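Long-range contacts in Sec-alkylsulfatase (Pseudomonas sp., PDB 4AXH), which hydrolyses (R)-configured secondary alkyl sulfates with strict inversion of configuration, giving (S)-alcohols and sulfate, at a two-zinc centre: residues E291-N297 with T308-A312; N311-A315 with Q353-W357. Numbering follows the deposited sequence.

Contact 1. Residues E291-N297 with T308-A312; sequences EAPSDMN and TADNA. With ZN (zinc ion), chain D; ZN (zinc ion), chain C.
Asn311, Glu291 and Asn297 bury the most surface where residues 291-297 meet 308-312, and all three are buried in the protein. The register is set by two CA pairs, Asn297 with Thr308 at 4.6 Å and Glu291 with Asn311 at 5.7 Å. Thr308 to Asn311 form a type II' turn, closed by Asn311 N to Thr308 O at 2.8 Å; Ala309 takes its positive phi (49/-122). Asn311 has chi1 m and chi2 -48°; CA-to-CB points sideways, but the amide end comes nearer, so that ND2 donates to Asn297 OD1 (2.7 Å, 148°), while Asn311 OD1 lies 2.5 Å from Asp295 OD2. Glu291, chi1 t and chi2 -94°, packs CB 3.7 Å from Asn311 OD1 and binds one zinc through OE2 at 2.2 Å. Asp310 OD2, chi1 m, bridges both zincs, 2.2 Å from that ion and 2.1 Å from the other; water 1 also bridges them, 2.1 Å from each. Such a shared carboxylate marks the dinuclear centre of this metallo-beta-lactamase-superfamily enzyme. His179 and His181 complete the site of the zinc bound by Glu291; Asp183, His184 and His355 that of the other. Segment 291-297 leads into strand 296-300, the loop 308-312 follows antiparallel neighbour 305-307, and helix 330-344 packs on Glu291 and Asn297.

Contact 2. Residues N311-A315 with Q353-W357; sequences NAPPA and QQHNW. With ZN (zinc ion), chain C.
Pro314 lies obliquely against the Trp357 indole, its CG 4.3 Å from the five-membered-ring centroid and 30° off the normal, an off-centre CH-pi contact, with Pro314 CB 3.9 Å from Trp357 CZ2. Trp357 has chi1 p and chi2 86°. Both segments are loop; the nearest CA pairs are Pro313 with His355 (6.6 Å) and Pro314 with Asn356 (7.0 Å). Pro314 (-79/53) centres an inverse gamma turn, with Ala315 N 2.8 Å from Pro313 O. Pro314 CD sits 3.3 Å from Asn356 OD1; Asn356 has positive phi (68/-173). Gln353, chi1 m, gives a weak hydrogen bond from NE2 to Ala312 O (2.7 Å, 121°); Tyr368 OH hydrogen-bonds to both Gln353 NE2 and Ala312 O. His355, chi1 m, binds, through NE2 at 2.0 Å, the zinc that Asp183, His184 and Asp310 also ligate, so this loop packing adjoins the metal centre. Segment 353-357 connects strands 350-352 and 359-360, while 311-315 lies in the loop between strand 305-307 and helix 330-344; helices 58-64 and 362-388 pack on Pro314, and helix 103-111 on Trp357.

Contacts 1 and 2 are both buried, their centres about 10 Å apart, and their segments overlap at Asn311 and Ala312, Asn311 working in contact 1 and Ala312 in contact 2. The chemistry changes along this loop. Contact 1 is dominated by amides and carboxylates and holds ligands of both zincs; contact 2 centres on Pro314, packed by Trp357 and Asn356, with Gln353 adding a weak hydrogen bond and His355 the one zinc ligand. They meet where Ala309 O lies 3.1 Å from Gln354 N, a probable hydrogen bond, and where Asp310 OD1 packs 3.1 Å from His355 CD2. The two loops, following the parallel neighbouring strands 305-307 and 350-352, thus bring Asp310 and His355 to the same zinc.

Contact 1. Residues E291-N297 with T308-A312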
ATOM      1  N   GLU A 291      -6.498  11.147   6.451  1.00 28.05           N
ATOM      2  CA  GLU A 291      -7.790  10.603   6.032  1.00 26.41           C
ATOM      3  C   GLU A 291      -8.037  10.826   4.494  1.00 32.01           C
ATOM      4  O   GLU A 291      -8.759  10.046   3.873  1.00 30.90           O
ATOM      5  CB  GLU A 291      -8.905  11.234   6.888  1.00 26.80           C
ATOM      6  CG  GLU A 291     -10.280  10.639   6.646  1.00 26.73           C
ATOM      7  CD  GLU A 291     -11.097  11.400   5.628  1.00 25.09           C
ATOM      8  OE1 GLU A 291     -10.698  12.535   5.280  1.00 37.61           O
ATOM      9  OE2 GLU A 291     -12.173  10.896   5.234  1.00 29.86           O
ATOM     10  N   ALA A 292      -7.462  11.906   3.908  1.00 29.04           N
ATOM     11  CA  ALA A 292      -7.577  12.238   2.493  1.00 29.74           C
ATOM     12  C   ALA A 292      -6.263  12.806   1.986  1.00 38.90           C
ATOM     13  O   ALA A 292      -5.552  13.439   2.766  1.00 38.47           O
ATOM     14  CB  ALA A 292      -8.692  13.247   2.260  1.00 30.25           C
ATOM     15  N   PRO A 293      -5.918  12.621   0.682  1.00 40.00           N
ATOM     16  CA  PRO A 293      -4.644  13.166   0.146  1.00 39.84           C
ATOM     17  C   PRO A 293      -4.524  14.687   0.228  1.00 43.20           C
ATOM     18  O   PRO A 293      -3.454  15.207   0.576  1.00 43.50           O
ATOM     19  CB  PRO A 293      -4.622  12.674  -1.297  1.00 41.60           C
ATOM     20  CG  PRO A 293      -5.506  11.467  -1.284  1.00 47.05           C
ATOM     21  CD  PRO A 293      -6.625  11.855  -0.359  1.00 42.34           C
ATOM     22  N   SER A 294      -5.622  15.396  -0.075  1.00 37.21           N
ATOM     23  CA  SER A 294      -5.716  16.854   0.012  1.00 35.01           C
ATOM     24  C   SER A 294      -6.651  17.037   1.179  1.00 36.23           C
ATOM     25  O   SER A 294      -7.817  16.641   1.098  1.00 35.51           O
ATOM     26  CB  SER A 294      -6.290  17.438  -1.280  1.00 36.48           C
ATOM     27  OG  SER A 294      -6.100  18.838  -1.273  1.00 41.10           O
ATOM     28  N   ASP A 295      -6.118  17.521   2.307  1.00 32.71           N
ATOM     29  CA  ASP A 295      -6.842  17.573   3.585  1.00 31.52           C
ATOM     30  C   ASP A 295      -6.338  18.673   4.512  1.00 34.03           C
ATOM     31  O   ASP A 295      -5.178  19.057   4.451  1.00 32.30           O
ATOM     32  CB  ASP A 295      -6.632  16.190   4.264  1.00 32.01           C
ATOM     33  CG  ASP A 295      -7.442  15.834   5.479  1.00 34.39           C
ATOM     34  OD1 ASP A 295      -8.543  16.412   5.660  1.00 33.81           O
ATOM     35  OD2 ASP A 295      -6.996  14.955   6.231  1.00 39.63           O
ATOM     36  N   MET A 296      -7.205  19.129   5.425  1.00 30.42           N
ATOM     37  CA  MET A 296      -6.867  20.163   6.391  1.00 28.77           C
ATOM     38  C   MET A 296      -7.874  20.298   7.514  1.00 32.21           C
ATOM     39  O   MET A 296      -9.029  19.911   7.365  1.00 30.94           O
ATOM     40  CB  MET A 296      -6.642  21.539   5.705  1.00 30.37           C
ATOM     41  CG  MET A 296      -7.890  22.196   5.170  1.00 32.92           C
ATOM     42  SD  MET A 296      -7.443  23.562   4.117  1.00 36.89           S
ATOM     43  CE  MET A 296      -9.076  24.241   3.729  1.00 33.56           C
ATOM     44  N   ASN A 297      -7.438  20.920   8.622  1.00 30.91           N
ATOM     45  CA  ASN A 297      -8.290  21.247   9.773  1.00 31.12           C
ATOM     46  C   ASN A 297      -8.522  22.766   9.737  1.00 34.48           C
ATOM     47  O   ASN A 297      -7.770  23.504   9.108  1.00 33.53           O
ATOM     48  CB  ASN A 297      -7.630  20.843  11.102  1.00 32.44           C
ATOM     49  CG  ASN A 297      -7.402  19.369  11.281  1.00 45.76           C
ATOM     50  OD1 ASN A 297      -8.239  18.534  10.921  1.00 51.51           O
ATOM     51  ND2 ASN A 297      -6.286  19.020  11.898  1.00 27.33           N
ATOM     52  N   THR A 308     -11.946  19.501  12.753  1.00 31.50           N
ATOM     53  CA  THR A 308     -10.990  18.474  12.328  1.00 30.20           C
ATOM     54  C   THR A 308     -11.388  17.703  11.087  1.00 33.61           C
ATOM     55  O   THR A 308     -10.870  16.596  10.881  1.00 34.37           O
ATOM     56  CB  THR A 308     -10.753  17.500  13.471  1.00 34.90           C
ATOM     57  OG1 THR A 308     -11.964  16.779  13.710  1.00 37.91           O
ATOM     58  CG2 THR A 308     -10.300  18.192  14.733  1.00 28.53           C
ATOM     59  N   ALA A 309     -12.321  18.257  10.263  1.00 27.01           N
ATOM     60  CA  ALA A 309     -12.807  17.604   9.048  1.00 24.50           C
ATOM     61  C   ALA A 309     -13.206  16.148   9.419  1.00 27.74           C
ATOM     62  O   ALA A 309     -14.015  15.978  10.343  1.00 27.11           O
ATOM     63  CB  ALA A 309     -11.716  17.631   7.969  1.00 24.49           C
ATOM     64  N   ASP A 310     -12.599  15.124   8.752  1.00 24.07           N
ATOM     65  CA  ASP A 310     -12.790  13.674   9.006  1.00 23.96           C
ATOM     66  C   ASP A 310     -11.531  13.033   9.629  1.00 30.85           C
ATOM     67  O   ASP A 310     -11.395  11.791   9.628  1.00 28.06           O
ATOM     68  CB  ASP A 310     -13.093  12.922   7.710  1.00 24.60           C
ATOM     69  CG  ASP A 310     -14.299  13.381   6.943  1.00 27.20           C
ATOM     70  OD1 ASP A 310     -14.964  14.349   7.397  1.00 28.50           O
ATOM     71  OD2 ASP A 310     -14.588  12.771   5.882  1.00 24.48           O
ATOM     72  N   ASN A 311     -10.606  13.899  10.140  1.00 29.50           N
ATOM     73  CA  ASN A 311      -9.351  13.472  10.723  1.00 29.27           C
ATOM     74  C   ASN A 311      -9.454  12.780  12.071  1.00 31.92           C
ATOM     75  O   ASN A 311      -8.533  12.035  12.442  1.00 31.63           O
ATOM     76  CB  ASN A 311      -8.383  14.636  10.770  1.00 29.87           C
ATOM     77  CG  ASN A 311      -8.109  15.146   9.401  1.00 46.09           C
ATOM     78  OD1 ASN A 311      -7.816  14.371   8.483  1.00 40.60           O
ATOM     79  ND2 ASN A 311      -8.302  16.437   9.218  1.00 40.29           N
ATOM     80  N   ALA A 312     -10.540  13.034  12.818  1.00 26.95           N
ATOM     81  CA  ALA A 312     -10.696  12.419  14.123  1.00 26.66           C
ATOM     82  C   ALA A 312     -12.165  12.256  14.468  1.00 28.73           C
ATOM     83  O   ALA A 312     -12.642  12.876  15.415  1.00 29.38           O
ATOM     84  CB  ALA A 312      -9.973  13.252  15.179  1.00 27.57           C
TER
HETATM   85 ZN    ZN D 701     -13.404  12.280   4.114  1.00 39.46          ZN
HETATM   86 ZN    ZN C 700     -16.549  12.701   5.012  1.00 33.36          ZN
HETATM   87  O   HOH W   1     -15.338  11.660   3.632  1.00 31.68           O

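Contact 2. Residues N311-A315 with Q353-W357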
ATOM      1  N   ASN A 311     -10.606  13.899  10.140  1.00 29.50           N
ATOM      2  CA  ASN A 311      -9.351  13.472  10.723  1.00 29.27           C
ATOM      3  C   ASN A 311      -9.454  12.780  12.071  1.00 31.92           C
ATOM      4  O   ASN A 311      -8.533  12.035  12.442  1.00 31.63           O
ATOM      5  CB  ASN A 311      -8.383  14.636  10.770  1.00 29.87           C
ATOM      6  CG  ASN A 311      -8.109  15.146   9.401  1.00 46.09           C
ATOM      7  OD1 ASN A 311      -7.816  14.371   8.483  1.00 40.60           O
ATOM      8  ND2 ASN A 311      -8.302  16.437   9.218  1.00 40.29           N
ATOM      9  N   ALA A 312     -10.540  13.034  12.818  1.00 26.95           N
ATOM     10  CA  ALA A 312     -10.696  12.419  14.123  1.00 26.66           C
ATOM     11  C   ALA A 312     -12.165  12.256  14.468  1.00 28.73           C
ATOM     12  O   ALA A 312     -12.642  12.876  15.415  1.00 29.38           O
ATOM     13  CB  ALA A 312      -9.973  13.252  15.179  1.00 27.57           C
ATOM     14  N   PRO A 313     -12.913  11.398  13.746  1.00 23.90           N
ATOM     15  CA  PRO A 313     -14.342  11.249  14.066  1.00 23.57           C
ATOM     16  C   PRO A 313     -14.621  10.308  15.256  1.00 26.94           C
ATOM     17  O   PRO A 313     -13.730   9.565  15.672  1.00 26.84           O
ATOM     18  CB  PRO A 313     -14.916  10.723  12.746  1.00 24.58           C
ATOM     19  CG  PRO A 313     -13.828   9.933  12.141  1.00 27.15           C
ATOM     20  CD  PRO A 313     -12.534  10.544  12.596  1.00 23.59           C
ATOM     21  N   PRO A 314     -15.857  10.300  15.790  1.00 23.07           N
ATOM     22  CA  PRO A 314     -16.182   9.446  16.951  1.00 21.86           C
ATOM     23  C   PRO A 314     -16.437   7.970  16.641  1.00 26.37           C
ATOM     24  O   PRO A 314     -17.472   7.408  17.040  1.00 24.34           O
ATOM     25  CB  PRO A 314     -17.425  10.102  17.560  1.00 23.22           C
ATOM     26  CG  PRO A 314     -17.716  11.286  16.761  1.00 28.59           C
ATOM     27  CD  PRO A 314     -16.995  11.163  15.457  1.00 25.53           C
ATOM     28  N   ALA A 315     -15.467   7.349  15.938  1.00 23.13           N
ATOM     29  CA  ALA A 315     -15.372   5.946  15.527  1.00 22.28           C
ATOM     30  C   ALA A 315     -14.009   5.777  14.905  1.00 28.72           C
ATOM     31  O   ALA A 315     -13.409   6.766  14.476  1.00 31.18           O
ATOM     32  CB  ALA A 315     -16.444   5.613  14.489  1.00 22.41           C
ATOM     33  N   GLN A 353     -16.872  18.596  13.854  1.00 34.19           N
ATOM     34  CA  GLN A 353     -16.416  17.726  12.769  1.00 34.58           C
ATOM     35  C   GLN A 353     -17.352  17.761  11.572  1.00 33.72           C
ATOM     36  O   GLN A 353     -18.427  18.364  11.651  1.00 34.12           O
ATOM     37  CB  GLN A 353     -16.297  16.287  13.285  1.00 37.12           C
ATOM     38  CG  GLN A 353     -15.201  16.065  14.290  1.00 41.23           C
ATOM     39  CD  GLN A 353     -15.681  15.181  15.368  1.00 56.12           C
ATOM     40  OE1 GLN A 353     -16.862  15.143  15.695  1.00 50.90           O
ATOM     41  NE2 GLN A 353     -14.756  14.468  15.949  1.00 62.58           N
ATOM     42  N   GLN A 354     -16.950  17.098  10.481  1.00 27.22           N
ATOM     43  CA  GLN A 354     -17.756  17.049   9.268  1.00 27.04           C
ATOM     44  C   GLN A 354     -18.526  15.715   9.137  1.00 32.14           C
ATOM     45  O   GLN A 354     -19.182  15.431   8.133  1.00 32.89           O
ATOM     46  CB  GLN A 354     -16.927  17.448   8.036  1.00 28.10           C
ATOM     47  CG  GLN A 354     -16.295  18.849   8.162  1.00 20.15           C
ATOM     48  CD  GLN A 354     -17.358  19.935   8.224  1.00 35.58           C
ATOM     49  OE1 GLN A 354     -17.771  20.405   9.285  1.00 30.46           O
ATOM     50  NE2 GLN A 354     -17.831  20.353   7.078  1.00 33.74           N
ATOM     51  N   HIS A 355     -18.471  14.930  10.197  1.00 26.84           N
ATOM     52  CA  HIS A 355     -19.245  13.730  10.409  1.00 26.46           C
ATOM     53  C   HIS A 355     -19.471  13.732  11.881  1.00 33.19           C
ATOM     54  O   HIS A 355     -18.537  14.034  12.625  1.00 33.00           O
ATOM     55  CB  HIS A 355     -18.490  12.459  10.010  1.00 27.01           C
ATOM     56  CG  HIS A 355     -18.387  12.272   8.543  1.00 29.49           C
ATOM     57  ND1 HIS A 355     -19.494  12.015   7.782  1.00 31.07           N
ATOM     58  CD2 HIS A 355     -17.303  12.338   7.745  1.00 30.30           C
ATOM     59  CE1 HIS A 355     -19.053  11.921   6.544  1.00 30.30           C
ATOM     60  NE2 HIS A 355     -17.736  12.107   6.478  1.00 30.15           N
ATOM     61  N   ASN A 356     -20.710  13.436  12.318  1.00 31.31           N
ATOM     62  CA  ASN A 356     -21.106  13.325  13.731  1.00 30.77           C
ATOM     63  C   ASN A 356     -21.117  14.592  14.588  1.00 34.41           C
ATOM     64  O   ASN A 356     -20.947  15.695  14.085  1.00 35.18           O
ATOM     65  CB  ASN A 356     -20.375  12.191  14.439  1.00 28.15           C
ATOM     66  CG  ASN A 356     -20.262  10.943  13.616  1.00 36.71           C
ATOM     67  OD1 ASN A 356     -19.203  10.638  13.081  1.00 19.86           O
ATOM     68  ND2 ASN A 356     -21.341  10.189  13.516  1.00 35.18           N
ATOM     69  N   TRP A 357     -21.331  14.402  15.888  1.00 29.17           N
ATOM     70  CA  TRP A 357     -21.555  15.406  16.923  1.00 28.09           C
ATOM     71  C   TRP A 357     -20.287  16.079  17.448  1.00 32.31           C
ATOM     72  O   TRP A 357     -19.190  15.482  17.396  1.00 30.93           O
ATOM     73  CB  TRP A 357     -22.366  14.787  18.101  1.00 25.68           C
ATOM     74  CG  TRP A 357     -21.813  13.484  18.546  1.00 25.98           C
ATOM     75  CD1 TRP A 357     -20.817  13.272  19.441  1.00 28.23           C
ATOM     76  CD2 TRP A 357     -22.068  12.221  17.921  1.00 25.96           C
ATOM     77  NE1 TRP A 357     -20.496  11.935  19.476  1.00 27.28           N
ATOM     78  CE2 TRP A 357     -21.235  11.270  18.543  1.00 29.44           C
ATOM     79  CE3 TRP A 357     -22.925  11.801  16.876  1.00 26.74           C
ATOM     80  CZ2 TRP A 357     -21.258   9.905  18.190  1.00 29.19           C
ATOM     81  CZ3 TRP A 357     -22.917  10.464  16.498  1.00 27.54           C
ATOM     82  CH2 TRP A 357     -22.102   9.529  17.155  1.00 28.21           C
TER
HETATM   83 ZN    ZN C 700     -16.549  12.701   5.012  1.00 33.36          ZN
HETATM   84  O   HOH W   2     -18.885   8.021  14.538  1.00174.23           O
HETATM   85  O   HOH W   1     -15.338  11.660   3.632  1.00 31.68           O